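Local coordinates for FAD:protein FMN transferase (Vibrio cholerae, PDB 6NXI) that probably transfers the FMN moiety of FAD, with magnesium as cofactor, onto a threonine hydroxyl of target flavoproteins, at residues Thr77-Gly89 against Gly131-Ser143. Numbering follows the deposited sequence. Where two conformers were deposited one is given.
With EDO (1,2-ethanediol), chain E.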
loop_
_atom_site.group_PDB
_atom_site.type_symbol
_atom_site.label_atom_id
_atom_site.label_comp_id
_atom_site.label_asym_id
_atom_site.label_seq_id
_atom_site.Cartn_x
_atom_site.Cartn_y
_atom_site.Cartn_z
ATOM N N THR A 77 -9.563 8.580 8.294
ATOM C CA THR A 77 -8.123 8.855 8.537
ATOM C C THR A 77 -7.714 8.151 9.834
ATOM O O THR A 77 -6.592 7.604 9.915
ATOM C CB THR A 77 -7.867 10.366 8.631
ATOM O OG1 THR A 77 -8.299 10.978 7.414
ATOM C CG2 THR A 77 -6.411 10.663 8.895
ATOM N N LEU A 78 -8.532 8.280 10.895
ATOM C CA LEU A 78 -8.213 7.621 12.175
ATOM C C LEU A 78 -8.012 6.112 11.944
ATOM O O LEU A 78 -7.016 5.584 12.430
ATOM C CB LEU A 78 -9.334 7.931 13.181
ATOM C CG LEU A 78 -9.007 7.766 14.658
ATOM C CD1 LEU A 78 -8.627 6.333 14.992
ATOM C CD2 LEU A 78 -7.956 8.734 15.095
ATOM N N THR A 79 -8.909 5.452 11.205
ATOM C CA THR A 79 -8.845 4.000 10.954
ATOM C C THR A 79 -7.505 3.686 10.277
ATOM O O THR A 79 -6.864 2.698 10.669
ATOM C CB THR A 79 -10.047 3.540 10.142
ATOM O OG1 THR A 79 -11.198 3.849 10.954
ATOM C CG2 THR A 79 -9.970 2.059 9.809
ATOM N N VAL A 80 -7.115 4.474 9.271
ATOM C CA VAL A 80 -5.876 4.195 8.505
ATOM C C VAL A 80 -4.645 4.459 9.359
ATOM O O VAL A 80 -3.739 3.628 9.402
ATOM C CB VAL A 80 -5.877 5.007 7.203
ATOM C CG1 VAL A 80 -4.538 4.874 6.496
ATOM C CG2 VAL A 80 -7.054 4.590 6.325
ATOM N N VAL A 81 -4.653 5.521 10.157
ATOM C CA VAL A 81 -3.468 5.785 11.016
ATOM C C VAL A 81 -3.356 4.712 12.106
ATOM O O VAL A 81 -2.253 4.245 12.390
ATOM C CB VAL A 81 -3.466 7.218 11.596
ATOM C CG1 VAL A 81 -2.307 7.396 12.557
ATOM C CG2 VAL A 81 -3.361 8.233 10.467
ATOM N N LYS A 82 -4.474 4.274 12.678
ATOM C CA LYS A 82 -4.442 3.206 13.697
ATOM C C LYS A 82 -3.833 1.925 13.115
ATOM O O LYS A 82 -3.028 1.278 13.816
ATOM C CB LYS A 82 -5.847 2.947 14.214
ATOM C CG LYS A 82 -5.898 2.021 15.415
ATOM C CD LYS A 82 -7.284 1.965 16.039
ATOM C CE LYS A 82 -7.917 3.328 16.259
ATOM N NZ LYS A 82 -7.393 4.048 17.455
ATOM N N GLU A 83 -4.214 1.606 11.892
ATOM C CA GLU A 83 -3.721 0.391 11.201
ATOM C C GLU A 83 -2.231 0.608 10.938
ATOM O O GLU A 83 -1.462 -0.291 11.176
ATOM C CB GLU A 83 -4.521 0.110 9.943
ATOM C CG GLU A 83 -4.082 -1.177 9.279
ATOM C CD GLU A 83 -4.370 -2.478 10.026
ATOM O OE1 GLU A 83 -4.853 -2.448 11.218
ATOM O OE2 GLU A 83 -4.039 -3.541 9.417
ATOM N N ALA A 84 -1.826 1.790 10.548
ATOM C CA ALA A 84 -0.397 2.065 10.306
ATOM C C ALA A 84 0.441 1.829 11.579
ATOM O O ALA A 84 1.621 1.317 11.505
ATOM C CB ALA A 84 -0.182 3.470 9.792
ATOM N N ILE A 85 -0.081 2.294 12.706
ATOM C CA ILE A 85 0.596 2.103 14.012
ATOM C C ILE A 85 0.623 0.618 14.370
ATOM O O ILE A 85 1.693 0.143 14.785
ATOM C CB ILE A 85 -0.022 2.997 15.091
ATOM C CG1 ILE A 85 0.250 4.458 14.748
ATOM C CG2 ILE A 85 0.539 2.622 16.453
ATOM C CD1 ILE A 85 -0.475 5.402 15.625
ATOM N N ARG A 86 -0.496 -0.091 14.184
ATOM C CA ARG A 86 -0.544 -1.528 14.505
ATOM C C ARG A 86 0.499 -2.265 13.669
ATOM O O ARG A 86 1.203 -3.153 14.213
ATOM C CB ARG A 86 -1.926 -2.110 14.230
ATOM C CG ARG A 86 -2.059 -3.538 14.721
ATOM C CD ARG A 86 -3.379 -4.132 14.321
ATOM N NE ARG A 86 -3.563 -4.450 12.909
ATOM C CZ ARG A 86 -3.255 -5.611 12.364
ATOM N NH1 ARG A 86 -2.730 -6.559 13.111
ATOM N NH2 ARG A 86 -3.452 -5.833 11.081
ATOM N N LEU A 87 0.592 -1.923 12.380
ATOM C CA LEU A 87 1.501 -2.656 11.489
ATOM C C LEU A 87 2.943 -2.233 11.753
ATOM O O LEU A 87 3.860 -3.035 11.534
ATOM C CB LEU A 87 1.102 -2.417 10.031
ATOM C CG LEU A 87 -0.238 -3.009 9.612
ATOM C CD1 LEU A 87 -0.532 -2.700 8.160
ATOM C CD2 LEU A 87 -0.294 -4.498 9.851
ATOM N N ASN A 88 3.141 -1.029 12.244
ATOM C CA ASN A 88 4.474 -0.632 12.739
ATOM C C ASN A 88 4.910 -1.629 13.834
ATOM O O ASN A 88 6.045 -2.119 13.765
ATOM C CB ASN A 88 4.527 0.811 13.239
ATOM C CG ASN A 88 5.861 1.131 13.876
ATOM O OD1 ASN A 88 6.053 0.955 15.109
ATOM N ND2 ASN A 88 6.781 1.648 13.057
ATOM N N GLY A 89 4.071 -1.918 14.838
ATOM C CA GLY A 89 4.451 -2.891 15.881
ATOM C C GLY A 89 4.727 -4.263 15.288
ATOM O O GLY A 89 5.743 -4.867 15.616
ATOM N N GLY A 131 9.972 9.174 13.278
ATOM C CA GLY A 131 9.862 8.126 14.292
ATOM C C GLY A 131 8.445 8.007 14.760
ATOM O O GLY A 131 7.846 9.048 15.118
ATOM N N ILE A 132 7.922 6.787 14.683
ATOM C CA ILE A 132 6.523 6.438 15.033
ATOM C C ILE A 132 6.243 6.887 16.477
ATOM O O ILE A 132 5.074 7.143 16.763
ATOM C CB ILE A 132 6.295 4.924 14.822
ATOM C CG1 ILE A 132 4.804 4.588 14.730
ATOM C CG2 ILE A 132 6.987 4.107 15.889
ATOM C CD1 ILE A 132 4.147 5.031 13.458
ATOM N N GLU A 133 7.259 6.877 17.326
ATOM C CA GLU A 133 7.098 7.171 18.779
ATOM C C GLU A 133 6.557 8.593 18.942
ATOM O O GLU A 133 5.966 8.876 20.038
ATOM C CB GLU A 133 8.409 6.965 19.537
ATOM C CG GLU A 133 9.521 7.942 19.142
ATOM C CD GLU A 133 10.327 7.647 17.881
ATOM O OE1 GLU A 133 10.070 6.576 17.224
ATOM O OE2 GLU A 133 11.322 8.452 17.619
ATOM N N HIS A 134 6.745 9.454 17.939
ATOM C CA HIS A 134 6.366 10.891 17.973
ATOM C C HIS A 134 4.869 11.081 17.726
ATOM O O HIS A 134 4.376 12.216 17.952
ATOM C CB HIS A 134 7.177 11.742 17.008
ATOM C CG HIS A 134 8.640 11.778 17.274
ATOM N ND1 HIS A 134 9.205 12.393 18.410
ATOM C CD2 HIS A 134 9.665 11.326 16.533
ATOM C CE1 HIS A 134 10.515 12.282 18.343
ATOM N NE2 HIS A 134 10.828 11.647 17.179
ATOM N N LEU A 135 4.186 10.034 17.260
ATOM C CA LEU A 135 2.788 10.097 16.793
ATOM C C LEU A 135 1.931 9.341 17.809
ATOM O O LEU A 135 2.232 8.165 18.061
ATOM C CB LEU A 135 2.692 9.447 15.404
ATOM C CG LEU A 135 1.292 9.432 14.775
ATOM C CD1 LEU A 135 0.761 10.841 14.526
ATOM C CD2 LEU A 135 1.309 8.659 13.478
ATOM N N THR A 136 0.865 9.961 18.310
ATOM C CA THR A 136 -0.097 9.249 19.189
ATOM C C THR A 136 -1.531 9.509 18.718
ATOM O O THR A 136 -1.838 10.587 18.136
ATOM C CB THR A 136 0.181 9.579 20.662
ATOM O OG1 THR A 136 0.278 10.992 20.798
ATOM C CG2 THR A 136 1.483 8.986 21.155
ATOM N N ILE A 137 -2.388 8.530 19.040
ATOM C CA ILE A 137 -3.852 8.611 18.810
ATOM C C ILE A 137 -4.538 8.790 20.164
ATOM O O ILE A 137 -4.211 8.056 21.124
ATOM C CB ILE A 137 -4.359 7.370 18.074
ATOM C CG1 ILE A 137 -3.740 7.292 16.677
ATOM C CG2 ILE A 137 -5.872 7.377 18.050
ATOM C CD1 ILE A 137 -4.200 6.089 15.885
ATOM N N GLU A 138 -5.408 9.793 20.235
ATOM C CA GLU A 138 -6.227 10.082 21.446
ATOM C C GLU A 138 -7.657 10.331 20.939
ATOM O O GLU A 138 -7.897 11.416 20.330
ATOM C CB GLU A 138 -5.688 11.279 22.237
ATOM C CG GLU A 138 -4.352 11.034 22.931
ATOM C CD GLU A 138 -3.910 12.184 23.816
ATOM O OE1 GLU A 138 -4.365 12.222 24.973
ATOM O OE2 GLU A 138 -3.159 13.070 23.329
ATOM N N GLY A 139 -8.511 9.304 21.173
ATOM C CA GLY A 139 -9.915 9.325 20.744
ATOM C C GLY A 139 -9.934 9.486 19.247
ATOM O O GLY A 139 -9.317 8.630 18.582
ATOM N N ASN A 140 -10.501 10.591 18.760
ATOM C CA ASN A 140 -10.641 10.876 17.307
ATOM C C ASN A 140 -9.620 11.942 16.876
ATOM O O ASN A 140 -9.943 12.760 15.974
ATOM C CB ASN A 140 -12.079 11.290 17.004
ATOM C CG ASN A 140 -13.048 10.188 17.367
ATOM O OD1 ASN A 140 -12.675 9.014 17.359
ATOM N ND2 ASN A 140 -14.292 10.537 17.654
ATOM N N THR A 141 -8.448 11.966 17.513
ATOM C CA THR A 141 -7.410 12.987 17.224
ATOM C C THR A 141 -6.058 12.306 17.060
ATOM O O THR A 141 -5.848 11.158 17.539
ATOM C CB THR A 141 -7.330 14.098 18.296
ATOM O OG1 THR A 141 -6.666 13.519 19.413
ATOM C CG2 THR A 141 -8.698 14.612 18.680
ATOM N N LEU A 142 -5.189 13.029 16.374
ATOM C CA LEU A 142 -3.747 12.742 16.279
ATOM C C LEU A 142 -2.982 13.815 17.047
ATOM O O LEU A 142 -3.355 14.993 16.937
ATOM C CB LEU A 142 -3.322 12.793 14.805
ATOM C CG LEU A 142 -4.102 11.936 13.818
ATOM C CD1 LEU A 142 -3.423 12.014 12.453
ATOM C CD2 LEU A 142 -4.204 10.499 14.292
ATOM N N SER A 143 -1.854 13.429 17.657
ATOM C CA SER A 143 -0.904 14.428 18.206
ATOM C C SER A 143 0.518 14.067 17.788
ATOM O O SER A 143 0.813 12.871 17.529
ATOM C CB SER A 143 -1.029 14.643 19.709
ATOM O OG SER A 143 -1.360 13.447 20.385
HETATM C C1 EDO E . -1.817 -10.184 11.190
HETATM O O1 EDO E . -2.053 -9.534 12.427
HETATM C C2 EDO E . -1.804 -9.303 10.019
HETATM O O2 EDO E . -2.823 -8.343 10.066
#
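Ile137 lies in a hollow on the helix formed by Leu78, Val81, Lys82 and Ile85. Ile137 CD1 reaches the helix backbone, 3.6 Å from Lys82 CA. With CG1 anti to its own carbonyl carbon (chi1 -64°), this branch also runs alongside Ile85 in the opposite direction, Ile137 CD1 to Ile85 CD1 at 3.8 Å. Ile137 CG2, the other branch, sits 3.9 Å from Leu78 CD2. Lys82 bends at its last two torsions and folds over this methyl, NZ to Ile137 CG2 at 3.7 Å. Leu78 CD2 packs against the closed, turn end of the hairpin, 3.7 Å from Gly139 O in the type II' turn from Glu138 to Thr141. Val81 CG1 fits between Leu135 CD2 and Leu142 CD2, one from each strand. At the far end Ile132, in a 3-10 turn, lies against the amide of Asn88, with Ile132 CG2 3.4 Å from Asn88 OD1. Asn88 ND2 is hydrogen-bonded to Leu95 O. The contact lays helix 75-90 across one face of a small three-stranded antiparallel sheet; the axis of 77-89 passes 9.7 Å from that of strand 135-138. The side chain of Asn88 is about 7 Å from bound FAD. No hydrogen bond joins the segments, so shape and apolar burial hold them together.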